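Local coordinates for protein FucU (Bifidobacterium longum subsp. infantis, PDB 3MVK) that probably interconverts the alpha and beta anomers of L-fucose and the pyranose and furanose forms of beta-D-ribose, at residues G[38-52]-G[116-130]. Residues are numbered along the deposited sequence; the frame is centred on the assembly and turned at random.
Sequences IGKNAIVVRMDGHGG and YEQAKNAYCVIASGE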
# COMPACT_ATOMS: atom_id res chain seq x y z
N ILE G 38 16.11 3.22 -15.21
CA ILE G 38 15.59 2.66 -16.45
C ILE G 38 14.46 1.69 -16.14
O ILE G 38 13.47 1.65 -16.86
CB ILE G 38 16.71 1.94 -17.26
CG1 ILE G 38 17.71 2.96 -17.81
CG2 ILE G 38 16.10 1.09 -18.43
CD1 ILE G 38 17.12 3.95 -18.84
N GLY G 39 14.61 0.93 -15.06
CA GLY G 39 13.65 -0.11 -14.72
C GLY G 39 12.53 0.37 -13.82
O GLY G 39 11.87 -0.44 -13.18
N LYS G 40 12.31 1.68 -13.77
CA LYS G 40 11.35 2.28 -12.81
C LYS G 40 9.95 1.67 -12.93
O LYS G 40 9.29 1.44 -11.92
CB LYS G 40 11.30 3.81 -12.93
N ASN G 41 9.53 1.36 -14.15
CA ASN G 41 8.20 0.77 -14.40
C ASN G 41 8.27 -0.71 -14.72
O ASN G 41 7.32 -1.28 -15.28
CB ASN G 41 7.52 1.50 -15.55
CG ASN G 41 7.27 2.94 -15.24
OD1 ASN G 41 6.77 3.28 -14.17
ND2 ASN G 41 7.63 3.81 -16.17
N ALA G 42 9.38 -1.33 -14.36
CA ALA G 42 9.61 -2.73 -14.63
C ALA G 42 9.90 -3.44 -13.31
O ALA G 42 9.92 -2.83 -12.25
CB ALA G 42 10.77 -2.91 -15.62
N ILE G 43 10.14 -4.73 -13.41
CA ILE G 43 10.61 -5.50 -12.28
C ILE G 43 12.15 -5.51 -12.30
O ILE G 43 12.76 -5.99 -13.27
CB ILE G 43 10.07 -6.93 -12.35
CG1 ILE G 43 8.53 -6.91 -12.30
CG2 ILE G 43 10.68 -7.82 -11.26
CD1 ILE G 43 7.86 -8.18 -12.88
N VAL G 44 12.79 -4.97 -11.26
CA VAL G 44 14.25 -5.02 -11.24
C VAL G 44 14.73 -6.10 -10.28
O VAL G 44 14.37 -6.09 -9.09
CB VAL G 44 14.86 -3.64 -10.85
CG1 VAL G 44 16.41 -3.71 -10.82
CG2 VAL G 44 14.38 -2.54 -11.80
N VAL G 45 15.53 -7.05 -10.77
CA VAL G 45 16.08 -8.08 -9.91
C VAL G 45 17.56 -7.84 -9.74
O VAL G 45 18.27 -7.73 -10.73
CB VAL G 45 15.82 -9.49 -10.52
CG1 VAL G 45 16.48 -10.60 -9.64
CG2 VAL G 45 14.31 -9.75 -10.69
N ARG G 46 18.04 -7.72 -8.50
CA ARG G 46 19.47 -7.50 -8.26
C ARG G 46 20.24 -8.79 -8.41
O ARG G 46 19.83 -9.84 -7.87
CB ARG G 46 19.76 -6.96 -6.85
CG ARG G 46 19.03 -5.68 -6.46
CD ARG G 46 19.21 -4.54 -7.45
NE ARG G 46 20.62 -4.21 -7.64
CZ ARG G 46 21.04 -3.09 -8.22
NH1 ARG G 46 20.15 -2.19 -8.63
NH2 ARG G 46 22.34 -2.87 -8.39
N MSE G 47 21.35 -8.71 -9.14
CA MSE G 47 22.30 -9.82 -9.28
C MSE G 47 23.72 -9.30 -9.23
O MSE G 47 24.55 -9.63 -10.08
CB MSE G 47 22.04 -10.54 -10.59
CG MSE G 47 20.61 -10.94 -10.66
SE MSE G 47 20.48 -12.62 -9.79
CE MSE G 47 20.37 -13.18 -11.66
N ASP G 48 23.98 -8.47 -8.21
CA ASP G 48 25.19 -7.65 -8.14
C ASP G 48 26.46 -8.47 -8.09
O ASP G 48 27.51 -8.00 -8.55
CB ASP G 48 25.13 -6.69 -6.96
CG ASP G 48 24.07 -5.62 -7.13
OD1 ASP G 48 22.87 -5.94 -7.02
OD2 ASP G 48 24.43 -4.46 -7.39
N GLY G 49 26.38 -9.68 -7.55
CA GLY G 49 27.59 -10.50 -7.47
C GLY G 49 27.91 -11.33 -8.70
O GLY G 49 28.83 -12.13 -8.65
N HIS G 50 27.15 -11.15 -9.79
CA HIS G 50 27.28 -12.02 -10.97
C HIS G 50 27.62 -11.26 -12.24
O HIS G 50 27.20 -10.11 -12.42
CB HIS G 50 26.01 -12.85 -11.21
CG HIS G 50 25.63 -13.70 -10.04
ND1 HIS G 50 26.39 -14.77 -9.61
CD2 HIS G 50 24.56 -13.64 -9.20
CE1 HIS G 50 25.82 -15.32 -8.55
NE2 HIS G 50 24.70 -14.66 -8.29
N GLY G 51 28.39 -11.91 -13.09
CA GLY G 51 28.76 -11.32 -14.37
C GLY G 51 27.71 -11.53 -15.44
O GLY G 51 26.76 -12.30 -15.27
N GLY G 52 27.87 -10.83 -16.57
CA GLY G 52 26.91 -10.93 -17.69
C GLY G 52 26.85 -12.31 -18.32
O GLY G 52 25.76 -12.84 -18.61
N TYR G 116 18.69 2.92 -24.25
CA TYR G 116 17.99 3.25 -22.99
C TYR G 116 16.48 3.29 -23.20
O TYR G 116 15.73 2.79 -22.37
CB TYR G 116 18.46 4.57 -22.42
CG TYR G 116 19.86 4.59 -21.87
CD1 TYR G 116 20.33 3.59 -21.01
CD2 TYR G 116 20.71 5.66 -22.15
CE1 TYR G 116 21.61 3.64 -20.47
CE2 TYR G 116 21.99 5.72 -21.61
CZ TYR G 116 22.43 4.71 -20.79
OH TYR G 116 23.71 4.78 -20.26
N GLU G 117 16.06 3.88 -24.33
CA GLU G 117 14.63 4.01 -24.63
C GLU G 117 13.96 2.66 -24.78
O GLU G 117 12.87 2.44 -24.24
CB GLU G 117 14.39 4.89 -25.87
CG GLU G 117 14.69 6.37 -25.62
CD GLU G 117 14.00 6.87 -24.35
OE1 GLU G 117 12.75 6.85 -24.29
OE2 GLU G 117 14.70 7.23 -23.39
N GLN G 118 14.63 1.74 -25.45
CA GLN G 118 14.10 0.39 -25.60
C GLN G 118 14.07 -0.36 -24.26
O GLN G 118 13.11 -1.10 -23.99
CB GLN G 118 14.89 -0.42 -26.64
CG GLN G 118 14.29 -1.80 -26.98
CD GLN G 118 12.82 -1.73 -27.43
OE1 GLN G 118 12.41 -0.78 -28.09
NE2 GLN G 118 12.04 -2.76 -27.08
N ALA G 119 15.11 -0.16 -23.45
CA ALA G 119 15.21 -0.84 -22.14
C ALA G 119 14.12 -0.41 -21.18
O ALA G 119 13.72 -1.17 -20.31
CB ALA G 119 16.60 -0.63 -21.52
N LYS G 120 13.63 0.82 -21.34
CA LYS G 120 12.54 1.30 -20.50
C LYS G 120 11.23 0.53 -20.75
O LYS G 120 10.28 0.62 -19.96
CB LYS G 120 12.31 2.78 -20.76
CG LYS G 120 13.30 3.69 -20.09
CD LYS G 120 13.05 5.15 -20.51
CE LYS G 120 14.24 6.02 -20.16
NZ LYS G 120 13.97 7.41 -20.64
N ASN G 121 11.19 -0.19 -21.86
CA ASN G 121 10.02 -0.98 -22.21
C ASN G 121 10.12 -2.44 -21.77
O ASN G 121 9.18 -3.25 -21.98
CB ASN G 121 9.75 -0.89 -23.72
CG ASN G 121 9.32 0.51 -24.15
OD1 ASN G 121 8.72 1.27 -23.37
ND2 ASN G 121 9.60 0.85 -25.40
N ALA G 122 11.23 -2.80 -21.13
CA ALA G 122 11.45 -4.18 -20.74
C ALA G 122 10.52 -4.59 -19.60
O ALA G 122 10.15 -3.77 -18.77
CB ALA G 122 12.90 -4.40 -20.33
N TYR G 123 10.17 -5.87 -19.57
CA TYR G 123 9.36 -6.42 -18.47
C TYR G 123 10.20 -6.50 -17.19
O TYR G 123 9.70 -6.29 -16.09
CB TYR G 123 8.82 -7.79 -18.86
CG TYR G 123 7.88 -8.37 -17.83
CD1 TYR G 123 6.62 -7.81 -17.62
CD2 TYR G 123 8.27 -9.45 -17.05
CE1 TYR G 123 5.75 -8.34 -16.66
CE2 TYR G 123 7.41 -10.01 -16.08
CZ TYR G 123 6.16 -9.44 -15.90
OH TYR G 123 5.29 -9.93 -14.96
N CYS G 124 11.49 -6.82 -17.35
CA CYS G 124 12.36 -7.02 -16.22
C CYS G 124 13.77 -6.54 -16.57
O CYS G 124 14.24 -6.76 -17.68
CB CYS G 124 12.40 -8.51 -15.90
SG CYS G 124 13.63 -9.04 -14.67
N VAL G 125 14.42 -5.87 -15.62
CA VAL G 125 15.84 -5.47 -15.76
C VAL G 125 16.59 -6.22 -14.66
O VAL G 125 16.23 -6.15 -13.48
CB VAL G 125 16.02 -3.94 -15.58
CG1 VAL G 125 17.50 -3.55 -15.66
CG2 VAL G 125 15.20 -3.18 -16.61
N ILE G 126 17.59 -6.98 -15.07
CA ILE G 126 18.44 -7.72 -14.14
C ILE G 126 19.71 -6.91 -13.92
O ILE G 126 20.48 -6.73 -14.86
CB ILE G 126 18.80 -9.08 -14.73
CG1 ILE G 126 17.54 -9.91 -14.96
CG2 ILE G 126 19.80 -9.83 -13.83
CD1 ILE G 126 17.80 -11.12 -15.87
N ALA G 127 19.93 -6.46 -12.69
CA ALA G 127 21.08 -5.58 -12.39
C ALA G 127 22.28 -6.45 -12.04
O ALA G 127 22.42 -6.88 -10.89
CB ALA G 127 20.74 -4.64 -11.24
N SER G 128 23.12 -6.73 -13.03
CA SER G 128 24.32 -7.55 -12.77
C SER G 128 25.41 -6.71 -12.16
O SER G 128 25.28 -5.49 -11.99
CB SER G 128 24.87 -8.21 -14.04
OG SER G 128 25.66 -7.31 -14.81
N GLY G 129 26.50 -7.39 -11.81
CA GLY G 129 27.71 -6.70 -11.39
C GLY G 129 28.80 -6.68 -12.44
O GLY G 129 29.95 -6.43 -12.11
N GLU G 130 28.42 -6.92 -13.70
CA GLU G 130 29.37 -7.02 -14.80
C GLU G 130 30.24 -5.76 -14.91
O GLU G 130 29.72 -4.66 -15.10
CB GLU G 130 28.65 -7.32 -16.12
CG GLU G 130 29.62 -7.42 -17.33
CD GLU G 130 30.73 -8.43 -17.09
OE1 GLU G 130 30.41 -9.59 -16.74
OE2 GLU G 130 31.92 -8.05 -17.22
O HOH W 1 10.82 0.99 -16.76
O HOH W 2 25.68 -3.62 -10.05
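Strands 43-47 and 124-128 pair in parallel at one margin of the chain's mixed RbsD/FucU sheet, their short axes 19° apart. Five backbone hydrogen bonds set the register, from Ile-43 N to Tyr-123 O through to Met-47 N to Ala-127 O; this last donor stands above the carbonyl plane. The face bearing Val-44 and Val-125 also carries Arg-46, whose guanidinium lies flat over Ala-127, with CB 3.4 Å from CZ. Bends at chi2 (-53°) and chi3 (-58°) fold the chain back there. Side-on, Arg-46 NE donates to Asp-48 OD1 at 2.9 Å and Arg-46 NH2 to Asp-48 OD2 at 2.8 Å, both in the guanidinium plane, while NH1 makes a salt bridge with Glu-36. The other face, packed against helices 11-19 and 52-60, is tight where Met-47 CG meets Ile-126 CG2 at 3.5 Å. Past the strands, Gly-129 N donates a hydrogen bond to His-50 O at 2.9 Å, in the carbonyl plane, and Glu-130 OE1 accepts one from Gly-52 N at 2.8 Å through its anti lone pair, starting helix 52-60. The two-point grip of Asp-48 holds the guanidinium plane against the Ala-127 methyl, and both carboxylates probably offset its charge.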